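PDB 4L1G: peptidoglycan-N-acetylglucosamine deacetylase BC_1960, which removes acetyl groups from N-acetylglucosamine residues of peptidoglycan, and also acts on soluble chitin and N-acetylchitooligomers, as a zinc-dependent polysaccharide deacetylase. Local coordinates for residues A122-P136 against Q149-Y163. Residues are numbered along the deposited sequence; the frame is centred on the assembly and turned at random. Where two conformers were deposited one is given.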
loop_
_atom_site.group_PDB
_atom_site.type_symbol
_atom_site.label_atom_id
_atom_site.label_comp_id
_atom_site.label_asym_id
_atom_site.label_seq_id
_atom_site.Cartn_x
_atom_site.Cartn_y
_atom_site.Cartn_z
ATOM N N ALA A 122 9.948 -3.198 8.296
ATOM C CA ALA A 122 11.148 -3.192 7.472
ATOM C C ALA A 122 12.044 -4.388 7.774
ATOM O O ALA A 122 12.656 -4.955 6.870
ATOM C CB ALA A 122 11.916 -1.895 7.666
ATOM N N ASN A 123 12.120 -4.767 9.047
ATOM C CA ASN A 123 12.972 -5.876 9.462
ATOM C C ASN A 123 12.450 -7.234 9.006
ATOM O O ASN A 123 13.190 -8.217 8.988
ATOM C CB ASN A 123 13.171 -5.876 10.979
ATOM C CG ASN A 123 14.054 -4.735 11.450
ATOM O OD1 ASN A 123 14.921 -4.262 10.714
ATOM N ND2 ASN A 123 13.838 -4.288 12.683
ATOM N N GLU A 124 11.175 -7.289 8.638
ATOM C CA GLU A 124 10.575 -8.552 8.225
ATOM C C GLU A 124 10.401 -8.665 6.710
ATOM O O GLU A 124 9.592 -9.455 6.226
ATOM C CB GLU A 124 9.259 -8.796 8.965
ATOM C CG GLU A 124 9.457 -9.052 10.454
ATOM C CD GLU A 124 8.172 -9.412 11.168
ATOM O OE1 GLU A 124 7.145 -9.609 10.486
ATOM O OE2 GLU A 124 8.190 -9.497 12.414
ATOM N N GLY A 125 11.174 -7.874 5.973
ATOM C CA GLY A 125 11.263 -8.013 4.530
ATOM C C GLY A 125 10.150 -7.369 3.728
ATOM O O GLY A 125 10.061 -7.563 2.515
ATOM N N HIS A 126 9.295 -6.602 4.393
ATOM C CA HIS A 126 8.214 -5.919 3.698
ATOM C C HIS A 126 8.697 -4.570 3.183
ATOM O O HIS A 126 9.719 -4.053 3.632
ATOM C CB HIS A 126 7.009 -5.736 4.619
ATOM C CG HIS A 126 6.499 -7.016 5.204
ATOM N ND1 HIS A 126 5.828 -7.960 4.458
ATOM C CD2 HIS A 126 6.563 -7.507 6.463
ATOM C CE1 HIS A 126 5.498 -8.978 5.234
ATOM N NE2 HIS A 126 5.932 -8.727 6.456
ATOM N N VAL A 127 7.958 -4.006 2.235
ATOM C CA VAL A 127 8.311 -2.712 1.670
ATOM C C VAL A 127 7.400 -1.625 2.234
ATOM O O VAL A 127 6.195 -1.830 2.392
ATOM C CB VAL A 127 8.240 -2.740 0.129
ATOM C CG1 VAL A 127 8.467 -1.352 -0.456
ATOM C CG2 VAL A 127 9.261 -3.726 -0.424
ATOM N N ILE A 128 7.991 -0.476 2.552
ATOM C CA ILE A 128 7.253 0.650 3.108
ATOM C C ILE A 128 6.999 1.722 2.051
ATOM O O ILE A 128 7.890 2.067 1.276
ATOM C CB ILE A 128 8.007 1.261 4.310
ATOM C CG1 ILE A 128 8.063 0.252 5.459
ATOM C CG2 ILE A 128 7.349 2.557 4.767
ATOM C CD1 ILE A 128 8.881 0.709 6.635
ATOM N N GLY A 129 5.772 2.231 2.010
ATOM C CA GLY A 129 5.425 3.306 1.100
ATOM C C GLY A 129 4.988 4.558 1.839
ATOM O O GLY A 129 4.665 4.509 3.025
ATOM N N ASN A 130 4.973 5.679 1.125
ATOM C CA ASN A 130 4.592 6.969 1.691
ATOM C C ASN A 130 3.099 7.238 1.490
ATOM O O ASN A 130 2.628 7.318 0.361
ATOM C CB ASN A 130 5.435 8.074 1.038
ATOM C CG ASN A 130 5.274 9.430 1.712
ATOM O OD1 ASN A 130 4.201 9.782 2.200
ATOM N ND2 ASN A 130 6.353 10.205 1.728
ATOM N N HIS A 131 2.362 7.397 2.586
ATOM C CA HIS A 131 0.916 7.610 2.508
ATOM C C HIS A 131 0.501 9.006 2.986
ATOM O O HIS A 131 -0.633 9.203 3.426
ATOM C CB HIS A 131 0.188 6.538 3.325
ATOM C CG HIS A 131 -1.236 6.324 2.915
ATOM N ND1 HIS A 131 -1.620 6.182 1.598
ATOM C CD2 HIS A 131 -2.369 6.215 3.649
ATOM C CE1 HIS A 131 -2.927 6.001 1.539
ATOM N NE2 HIS A 131 -3.406 6.019 2.769
ATOM N N THR A 132 1.420 9.963 2.862
ATOM C CA THR A 132 1.304 11.318 3.431
ATOM C C THR A 132 1.372 11.319 4.955
ATOM O O THR A 132 1.410 10.266 5.591
ATOM C CB THR A 132 0.035 12.105 2.987
ATOM O OG1 THR A 132 -1.098 11.672 3.751
ATOM C CG2 THR A 132 -0.233 11.943 1.494
ATOM N N TYR A 133 1.385 12.519 5.530
ATOM C CA TYR A 133 1.555 12.681 6.967
ATOM C C TYR A 133 0.253 12.545 7.748
ATOM O O TYR A 133 0.167 11.744 8.676
ATOM C CB TYR A 133 2.218 14.025 7.282
ATOM C CG TYR A 133 2.453 14.246 8.757
ATOM C CD1 TYR A 133 3.522 13.643 9.407
ATOM C CD2 TYR A 133 1.602 15.054 9.504
ATOM C CE1 TYR A 133 3.740 13.838 10.760
ATOM C CE2 TYR A 133 1.813 15.256 10.857
ATOM C CZ TYR A 133 2.882 14.644 11.477
ATOM O OH TYR A 133 3.097 14.839 12.822
ATOM N N SER A 134 -0.756 13.326 7.380
ATOM C CA SER A 134 -2.000 13.351 8.149
ATOM C C SER A 134 -3.234 12.979 7.330
ATOM O O SER A 134 -4.355 13.347 7.688
ATOM C CB SER A 134 -2.195 14.717 8.814
ATOM O OG SER A 134 -2.195 15.756 7.852
ATOM N N HIS A 135 -3.020 12.256 6.236
ATOM C CA HIS A 135 -4.112 11.728 5.419
ATOM C C HIS A 135 -5.113 12.785 4.925
ATOM O O HIS A 135 -6.321 12.616 5.100
ATOM C CB HIS A 135 -4.858 10.646 6.212
ATOM C CG HIS A 135 -5.589 9.657 5.360
ATOM N ND1 HIS A 135 -6.913 9.811 5.007
ATOM C CD2 HIS A 135 -5.187 8.488 4.806
ATOM C CE1 HIS A 135 -7.292 8.786 4.265
ATOM N NE2 HIS A 135 -6.263 7.969 4.128
ATOM N N PRO A 136 -4.629 13.876 4.305
ATOM C CA PRO A 136 -5.620 14.823 3.794
ATOM C C PRO A 136 -6.034 14.468 2.371
ATOM O O PRO A 136 -5.347 13.688 1.709
ATOM C CB PRO A 136 -4.850 16.138 3.785
ATOM C CG PRO A 136 -3.456 15.722 3.454
ATOM C CD PRO A 136 -3.253 14.367 4.099
ATOM N N GLN A 149 3.502 17.404 2.945
ATOM C CA GLN A 149 2.953 16.130 3.406
ATOM C C GLN A 149 3.862 14.967 3.026
ATOM O O GLN A 149 4.154 14.095 3.848
ATOM C CB GLN A 149 1.555 15.899 2.820
ATOM C CG GLN A 149 0.455 16.759 3.432
ATOM C CD GLN A 149 -0.063 16.210 4.749
ATOM O OE1 GLN A 149 0.018 15.010 5.011
ATOM N NE2 GLN A 149 -0.601 17.090 5.585
ATOM N N ILE A 150 4.313 14.963 1.777
ATOM C CA ILE A 150 5.171 13.901 1.271
ATOM C C ILE A 150 6.558 13.931 1.907
ATOM O O ILE A 150 7.033 12.917 2.417
ATOM C CB ILE A 150 5.320 13.983 -0.260
ATOM C CG1 ILE A 150 3.952 13.851 -0.932
ATOM C CG2 ILE A 150 6.267 12.907 -0.762
ATOM C CD1 ILE A 150 3.228 12.565 -0.590
ATOM N N ILE A 151 7.198 15.096 1.878
ATOM C CA ILE A 151 8.578 15.232 2.342
ATOM C C ILE A 151 8.732 14.970 3.843
ATOM O O ILE A 151 9.649 14.263 4.264
ATOM C CB ILE A 151 9.163 16.614 1.972
ATOM C CG1 ILE A 151 9.285 16.749 0.450
ATOM C CG2 ILE A 151 10.521 16.823 2.626
ATOM C CD1 ILE A 151 9.729 18.126 -0.008
ATOM N N LYS A 152 7.832 15.535 4.643
ATOM C CA LYS A 152 7.837 15.299 6.080
ATOM C C LYS A 152 7.694 13.810 6.397
ATOM O O LYS A 152 8.362 13.289 7.287
ATOM C CB LYS A 152 6.725 16.100 6.760
ATOM C CG LYS A 152 6.616 15.865 8.257
ATOM C CD LYS A 152 5.955 17.040 8.966
ATOM C CE LYS A 152 4.542 17.280 8.473
ATOM N NZ LYS A 152 3.914 18.415 9.211
ATOM N N THR A 153 6.830 13.129 5.650
ATOM C CA THR A 153 6.625 11.697 5.830
ATOM C C THR A 153 7.858 10.921 5.384
ATOM O O THR A 153 8.254 9.944 6.021
ATOM C CB THR A 153 5.397 11.209 5.043
ATOM O OG1 THR A 153 4.251 11.972 5.431
ATOM C CG2 THR A 153 5.132 9.729 5.308
ATOM N N GLU A 154 8.467 11.370 4.291
ATOM C CA GLU A 154 9.660 10.724 3.761
ATOM C C GLU A 154 10.801 10.763 4.777
ATOM O O GLU A 154 11.497 9.766 4.977
ATOM C CB GLU A 154 10.086 11.397 2.455
ATOM C CG GLU A 154 11.113 10.618 1.647
ATOM C CD GLU A 154 10.486 9.592 0.717
ATOM O OE1 GLU A 154 11.151 9.213 -0.267
ATOM O OE2 GLU A 154 9.337 9.163 0.963
ATOM N N GLU A 155 10.983 11.917 5.418
ATOM C CA GLU A 155 12.030 12.089 6.420
ATOM C C GLU A 155 11.822 11.162 7.609
ATOM O O GLU A 155 12.763 10.537 8.095
ATOM C CB GLU A 155 12.081 13.538 6.909
ATOM C CG GLU A 155 12.596 14.530 5.883
ATOM C CD GLU A 155 12.472 15.970 6.349
ATOM O OE1 GLU A 155 11.867 16.204 7.419
ATOM O OE2 GLU A 155 12.979 16.870 5.643
ATOM N N ILE A 156 10.581 11.083 8.075
ATOM C CA ILE A 156 10.231 10.224 9.198
ATOM C C ILE A 156 10.508 8.757 8.882
ATOM O O ILE A 156 11.138 8.050 9.671
ATOM C CB ILE A 156 8.748 10.400 9.587
ATOM C CG1 ILE A 156 8.517 11.797 10.173
ATOM C CG2 ILE A 156 8.318 9.324 10.575
ATOM C CD1 ILE A 156 7.059 12.143 10.391
ATOM N N LEU A 157 10.047 8.310 7.718
ATOM C CA LEU A 157 10.201 6.918 7.314
ATOM C C LEU A 157 11.651 6.568 6.997
ATOM O O LEU A 157 12.099 5.454 7.269
ATOM C CB LEU A 157 9.297 6.600 6.120
ATOM C CG LEU A 157 7.799 6.734 6.398
ATOM C CD1 LEU A 157 6.982 6.436 5.151
ATOM C CD2 LEU A 157 7.387 5.828 7.549
ATOM N N ASN A 158 12.384 7.518 6.424
ATOM C CA ASN A 158 13.800 7.318 6.142
ATOM C C ASN A 158 14.585 7.059 7.421
ATOM O O ASN A 158 15.448 6.183 7.470
ATOM C CB ASN A 158 14.382 8.529 5.409
ATOM C CG ASN A 158 15.851 8.362 5.081
ATOM O OD1 ASN A 158 16.280 7.305 4.622
ATOM N ND2 ASN A 158 16.637 9.404 5.330
ATOM N N ARG A 159 14.267 7.824 8.458
ATOM C CA ARG A 159 14.952 7.711 9.737
ATOM C C ARG A 159 14.653 6.377 10.422
ATOM O O ARG A 159 15.524 5.786 11.059
ATOM C CB ARG A 159 14.562 8.880 10.645
ATOM C CG ARG A 159 15.279 8.908 11.984
ATOM C CD ARG A 159 14.959 10.182 12.751
ATOM N NE ARG A 159 13.519 10.413 12.846
ATOM C CZ ARG A 159 12.740 9.893 13.788
ATOM N NH1 ARG A 159 13.261 9.106 14.722
ATOM N NH2 ARG A 159 11.439 10.156 13.795
ATOM N N LEU A 160 13.420 5.902 10.276
ATOM C CA LEU A 160 12.990 4.676 10.941
ATOM C C LEU A 160 13.307 3.418 10.136
ATOM O O LEU A 160 13.712 2.402 10.698
ATOM C CB LEU A 160 11.492 4.733 11.247
ATOM C CG LEU A 160 11.047 5.813 12.231
ATOM C CD1 LEU A 160 9.534 5.821 12.381
ATOM C CD2 LEU A 160 11.721 5.610 13.578
ATOM N N ALA A 161 13.125 3.487 8.820
ATOM C CA ALA A 161 13.274 2.309 7.966
ATOM C C ALA A 161 14.672 2.164 7.379
ATOM O O ALA A 161 15.090 1.062 7.030
ATOM C CB ALA A 161 12.231 2.319 6.855
ATOM N N GLY A 162 15.390 3.275 7.259
ATOM C CA GLY A 162 16.744 3.242 6.739
ATOM C C GLY A 162 16.830 3.553 5.257
ATOM O O GLY A 162 17.897 3.438 4.654
ATOM N N TYR A 163 15.704 3.941 4.667
ATOM C CA TYR A 163 15.680 4.365 3.273
ATOM C C TYR A 163 14.489 5.278 3.007
ATOM O O TYR A 163 13.490 5.230 3.721
ATOM C CB TYR A 163 15.645 3.156 2.330
ATOM C CG TYR A 163 14.385 2.321 2.421
ATOM C CD1 TYR A 163 14.258 1.320 3.377
ATOM C CD2 TYR A 163 13.325 2.528 1.546
ATOM C CE1 TYR A 163 13.109 0.551 3.463
ATOM C CE2 TYR A 163 12.169 1.763 1.623
ATOM C CZ TYR A 163 12.067 0.776 2.583
ATOM O OH TYR A 163 10.922 0.012 2.664
HETATM O O HOH W 1 11.181 -1.976 4.116
HETATM O O HOH W 2 3.840 17.849 12.483
#
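Asn130, last residue of strand 127-130, sets its amide against the side of helix 143-161, whose segment 149-161 runs nearly antiparallel to the strand (156°) as part of the barrel's helical layer. With CG anti to the backbone N (chi1 -171°), ND2 reaches Ile150 O at 2.9 Å and, in the conformer given for Glu154, perhaps its OE2 in a longer bond. OD1 turns back to Thr132 N, making an Asx turn, and lies against Thr153 CG2. With Ile150 O on ND2 and Thr132 N on OD1, donor and acceptor ends are told apart and the rotation of the buried amide is set. Beyond it, Gln149, bent at chi2 (-81°), brings its amide up against residues 133-136: OE1 accepts Tyr133 N at 2.9 Å and Ser134 N at 3.0 Å, the latter in the carbonyl plane on a lone pair, while NE2 donates to Ser134 OG and also bonds Glu145. Pro136 CG and CD pack on the same amide. Toward the start of the strand the packing is apolar: Ile128 sends CG2 to Leu157 CD1 and CD1 to Ala161 CB (3.7 Å). Ile128 N donates to Tyr163 OH at 3.0 Å, and a water bridges the same hydroxyl to His126 O. The Tyr133 side is the more solvent-facing one. Lys152 lays CE over one ring face, with NZ 4.3 Å from the ring centroid in a cation-pi contact, and Ile156 CD1 meets the edge; Tyr133 OH bonds Glu112, and a water links it only weakly to NZ. His131 and His135, which bind zinc, belong to this loop, so the amides of Asn130 and Gln149 probably act as second-shell supports, holding the backbone that presents both ligands.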